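Side-chain contacts in alpha-actinin-like protein 1 (Schizosaccharomyces pombe, PDB 5BVR), which binds actin filaments through the tandem calponin-homology domains of this fragment and takes part in actin-ring formation, cytokinesis and septation in fission yeast: residues Leu78-Ile81 with Lys82-Gly85; Gln149-Thr152 with Arg153-Asn157. All blocks are in the same frame, centred on the assembly; numbering follows the deposited sequence.

Contact 1. Residues Leu78-Ile81 with Lys82-Gly85; sequences LEYI and KSKG
Two groups grip Tyr80 O: Ser83 OG donates to Tyr80 O at 2.6 Å, and Lys84 N makes a weak bond to the same Tyr80 O at 3.2 Å. The hydroxyl lies only 16° from the carbonyl plane. Ser83 sets it there with OG between its own backbone N and carbonyl carbon (chi1 84°), which folds the hydroxyl back along the helix. Lys84 N also reaches Ile81 O at 3.2 Å, meeting it from well above the carbonyl plane. Just before this, the i to i+4 pattern is regular: Lys82 N to Leu78 O and Ser83 N to Glu79 O, both 2.9 Å.

Lys84 CG sits over one face of the Tyr80 ring, 4.1 Å from its centroid and offset toward the rim, a CH-pi contact. Bends at chi2 and chi3 then carry the lysine chain past the phenol, with Lys84 CE 3.7 Å from Tyr80 OH. That hydroxyl is hydrogen-bonded to Glu55, which also makes a long, weak ion pair with Lys84 NZ. With an alanine in place of the tyrosine, Glu55 would probably lose its hydroxyl partner and the Lys84 chain the ring face it lies on. Ile81 turns instead to Leu107 and Leu111 of helix 101-117. Lys84 is the first residue to leave helical geometry, and Gly85 follows with positive phi. This is the C-terminal end of helix 67-83 in the first calponin-homology domain.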
# COMPACT_ATOMS: atom_id res chain seq x y z
N LEU A 78 10.25 -0.96 -17.21
CA LEU A 78 11.36 -1.43 -16.41
C LEU A 78 12.54 -0.48 -16.52
O LEU A 78 13.20 -0.19 -15.53
CB LEU A 78 11.76 -2.86 -16.78
CG LEU A 78 10.68 -3.94 -16.59
CD1 LEU A 78 11.25 -5.30 -16.92
CD2 LEU A 78 10.13 -3.93 -15.19
N GLU A 79 12.77 0.05 -17.72
CA GLU A 79 13.87 0.98 -17.90
C GLU A 79 13.60 2.25 -17.10
O GLU A 79 14.53 2.79 -16.49
CB GLU A 79 14.11 1.26 -19.39
CG GLU A 79 14.77 0.08 -20.10
CD GLU A 79 16.09 -0.34 -19.45
OE1 GLU A 79 16.91 0.56 -19.13
OE2 GLU A 79 16.29 -1.55 -19.25
N TYR A 80 12.35 2.71 -17.06
CA TYR A 80 12.02 3.89 -16.25
C TYR A 80 12.32 3.62 -14.77
O TYR A 80 12.95 4.43 -14.08
CB TYR A 80 10.56 4.31 -16.44
CG TYR A 80 10.16 5.41 -15.50
CD1 TYR A 80 10.51 6.73 -15.75
CD2 TYR A 80 9.49 5.12 -14.32
CE1 TYR A 80 10.17 7.73 -14.87
CE2 TYR A 80 9.14 6.12 -13.43
CZ TYR A 80 9.48 7.42 -13.72
OH TYR A 80 9.13 8.41 -12.82
N ILE A 81 11.87 2.47 -14.29
CA ILE A 81 12.10 2.09 -12.90
C ILE A 81 13.59 2.05 -12.55
O ILE A 81 14.03 2.62 -11.52
CB ILE A 81 11.41 0.74 -12.61
CG1 ILE A 81 9.89 0.92 -12.71
CG2 ILE A 81 11.79 0.21 -11.22
CD1 ILE A 81 9.10 -0.41 -12.73
N LYS A 82 14.38 1.46 -13.44
CA LYS A 82 15.82 1.41 -13.27
C LYS A 82 16.43 2.81 -13.26
O LYS A 82 17.32 3.11 -12.46
CB LYS A 82 16.44 0.57 -14.38
CG LYS A 82 17.95 0.41 -14.29
CD LYS A 82 18.48 -0.45 -15.42
CE LYS A 82 20.00 -0.60 -15.34
NZ LYS A 82 20.55 -1.42 -16.45
N SER A 83 15.94 3.67 -14.16
CA SER A 83 16.45 5.04 -14.27
C SER A 83 16.29 5.84 -12.99
O SER A 83 17.01 6.82 -12.76
CB SER A 83 15.77 5.78 -15.42
OG SER A 83 14.53 6.33 -15.03
N LYS A 84 15.33 5.44 -12.16
CA LYS A 84 15.08 6.08 -10.87
C LYS A 84 15.85 5.42 -9.74
O LYS A 84 15.62 5.73 -8.57
CB LYS A 84 13.57 6.08 -10.56
CG LYS A 84 12.69 6.73 -11.64
CD LYS A 84 12.74 8.26 -11.61
CE LYS A 84 11.93 8.83 -10.46
NZ LYS A 84 12.08 10.31 -10.35
N GLY A 85 16.76 4.51 -10.07
CA GLY A 85 17.61 3.87 -9.07
C GLY A 85 16.97 2.75 -8.28
O GLY A 85 17.48 2.37 -7.22

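Contact 2. Residues Gln149-Thr152 with Arg153-Asn157; sequences QDFT and RSWTN
The Phe151 and Trp155 rings lie side by side with planes only 7° apart. They are slid so far that they barely overlap, and the centroid of the Trp155 five-membered ring is 6.0 Å from that of Phe151. The indole edge is polar: Trp155 NE1 donates to Asp150 O at 2.8 Å, in the carbonyl plane and on a lone pair. Thr152 O lies at the same indole's edge and accepts from Trp155 N. Elsewhere, the Trp155 ring meets Phe161, and Phe151 packs on Leu131 and Met221.

Asp150 OD1 collects two backbone N-H groups. Ser154 N meets the syn lone pair of Asp150 OD1 at 2.9 Å. Thr152 N, 2.9 Å from Asp150 OD1, comes from above the carboxylate plane and closes an Asx turn. Asp150 holds its carboxylate between its own backbone N and carbonyl carbon (chi1 54°), which brings OD1 over the turn. Ser154 OG takes a nearly straight bond from Gln149 N (2.9 Å, 171°), and a water bridges it to Asp150 OD2. The N-H groups of Thr152 and Ser154 would probably stabilise a charged Asp150, while the indole N-H, buried with its ring, has its acceptor in the backbone.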
# COMPACT_ATOMS: atom_id res chain seq x y z
N GLN A 149 5.71 -2.16 17.73
CA GLN A 149 7.09 -2.60 17.69
C GLN A 149 7.48 -3.13 16.31
O GLN A 149 8.66 -3.45 16.08
CB GLN A 149 7.32 -3.70 18.72
CG GLN A 149 7.28 -3.21 20.15
CD GLN A 149 8.30 -2.10 20.41
OE1 GLN A 149 9.40 -2.11 19.87
NE2 GLN A 149 7.91 -1.12 21.23
N ASP A 150 6.50 -3.21 15.40
CA ASP A 150 6.67 -3.82 14.09
C ASP A 150 5.47 -3.50 13.22
O ASP A 150 4.59 -2.75 13.64
CB ASP A 150 6.80 -5.33 14.27
CG ASP A 150 5.66 -5.91 15.05
OD1 ASP A 150 4.49 -5.59 14.75
OD2 ASP A 150 5.94 -6.62 16.04
N PHE A 151 5.48 -4.02 12.00
CA PHE A 151 4.34 -3.93 11.10
C PHE A 151 3.66 -5.27 10.91
O PHE A 151 3.14 -5.59 9.83
CB PHE A 151 4.80 -3.35 9.75
CG PHE A 151 5.19 -1.89 9.83
CD1 PHE A 151 4.24 -0.94 10.03
CD2 PHE A 151 6.50 -1.50 9.70
CE1 PHE A 151 4.58 0.41 10.10
CE2 PHE A 151 6.86 -0.17 9.77
CZ PHE A 151 5.89 0.79 9.97
N THR A 152 3.64 -6.06 11.98
CA THR A 152 2.97 -7.35 11.97
C THR A 152 2.09 -7.51 13.23
O THR A 152 0.96 -7.02 13.26
CB THR A 152 3.99 -8.51 11.81
OG1 THR A 152 5.00 -8.41 12.81
CG2 THR A 152 4.63 -8.46 10.41
N ARG A 153 2.62 -8.17 14.24
CA ARG A 153 1.85 -8.57 15.39
C ARG A 153 1.34 -7.40 16.22
O ARG A 153 0.37 -7.57 16.95
CB ARG A 153 2.67 -9.51 16.26
CG ARG A 153 3.46 -10.51 15.42
CD ARG A 153 3.60 -11.83 16.04
NE ARG A 153 2.30 -12.43 16.25
CZ ARG A 153 2.11 -13.53 16.95
NH1 ARG A 153 3.16 -14.14 17.51
NH2 ARG A 153 0.90 -14.02 17.10
N SER A 154 1.97 -6.24 16.11
CA SER A 154 1.52 -5.06 16.86
C SER A 154 0.17 -4.52 16.39
O SER A 154 -0.38 -3.65 17.04
CB SER A 154 2.53 -3.91 16.73
OG SER A 154 3.81 -4.27 17.18
N TRP A 155 -0.32 -5.00 15.25
CA TRP A 155 -1.53 -4.47 14.63
C TRP A 155 -2.74 -5.41 14.62
O TRP A 155 -3.84 -5.00 14.25
CB TRP A 155 -1.19 -4.14 13.15
CG TRP A 155 -0.11 -3.11 13.06
CD1 TRP A 155 1.22 -3.34 13.04
CD2 TRP A 155 -0.28 -1.68 13.10
NE1 TRP A 155 1.90 -2.14 13.03
CE2 TRP A 155 1.00 -1.11 13.07
CE3 TRP A 155 -1.40 -0.84 13.14
CZ2 TRP A 155 1.20 0.26 13.08
CZ3 TRP A 155 -1.19 0.54 13.14
CH2 TRP A 155 0.10 1.06 13.09
N THR A 156 -2.55 -6.66 15.07
CA THR A 156 -3.57 -7.67 14.88
C THR A 156 -4.73 -7.60 15.87
O THR A 156 -5.77 -8.20 15.62
CB THR A 156 -2.96 -9.09 14.87
OG1 THR A 156 -2.34 -9.37 16.13
CG2 THR A 156 -1.95 -9.22 13.71
N ASN A 157 -4.61 -6.83 16.94
CA ASN A 157 -5.73 -6.73 17.88
C ASN A 157 -6.64 -5.52 17.65
O ASN A 157 -7.58 -5.30 18.41
CB ASN A 157 -5.27 -6.79 19.35
CG ASN A 157 -4.58 -5.53 19.83
OD1 ASN A 157 -4.61 -4.50 19.18
ND2 ASN A 157 -3.95 -5.60 20.99
O HOH W 1 4.68 -6.91 18.59

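Contacts 1 and 2 occupy different calponin-homology domains of the tandem actin-binding fragment. Their centres are 33 Å apart, on opposite sides of the chain's centre, and their nearest atoms are about 20 Å apart, so they do not touch. Contact 1 ends helix 67-83 shortly before the actin-binding region, residues 88-112. Its Leu78 side chain packs on Leu107, which lies within that region. Contact 2 is a loop between helices 127-138 and 159-168 and packs against both, as well as helix 217-234. The side chain of Arg153 comes within about 4 Å of a bound zinc ion but is not among the residues of the zinc sites. Both are local: one at a helix end, one in a loop.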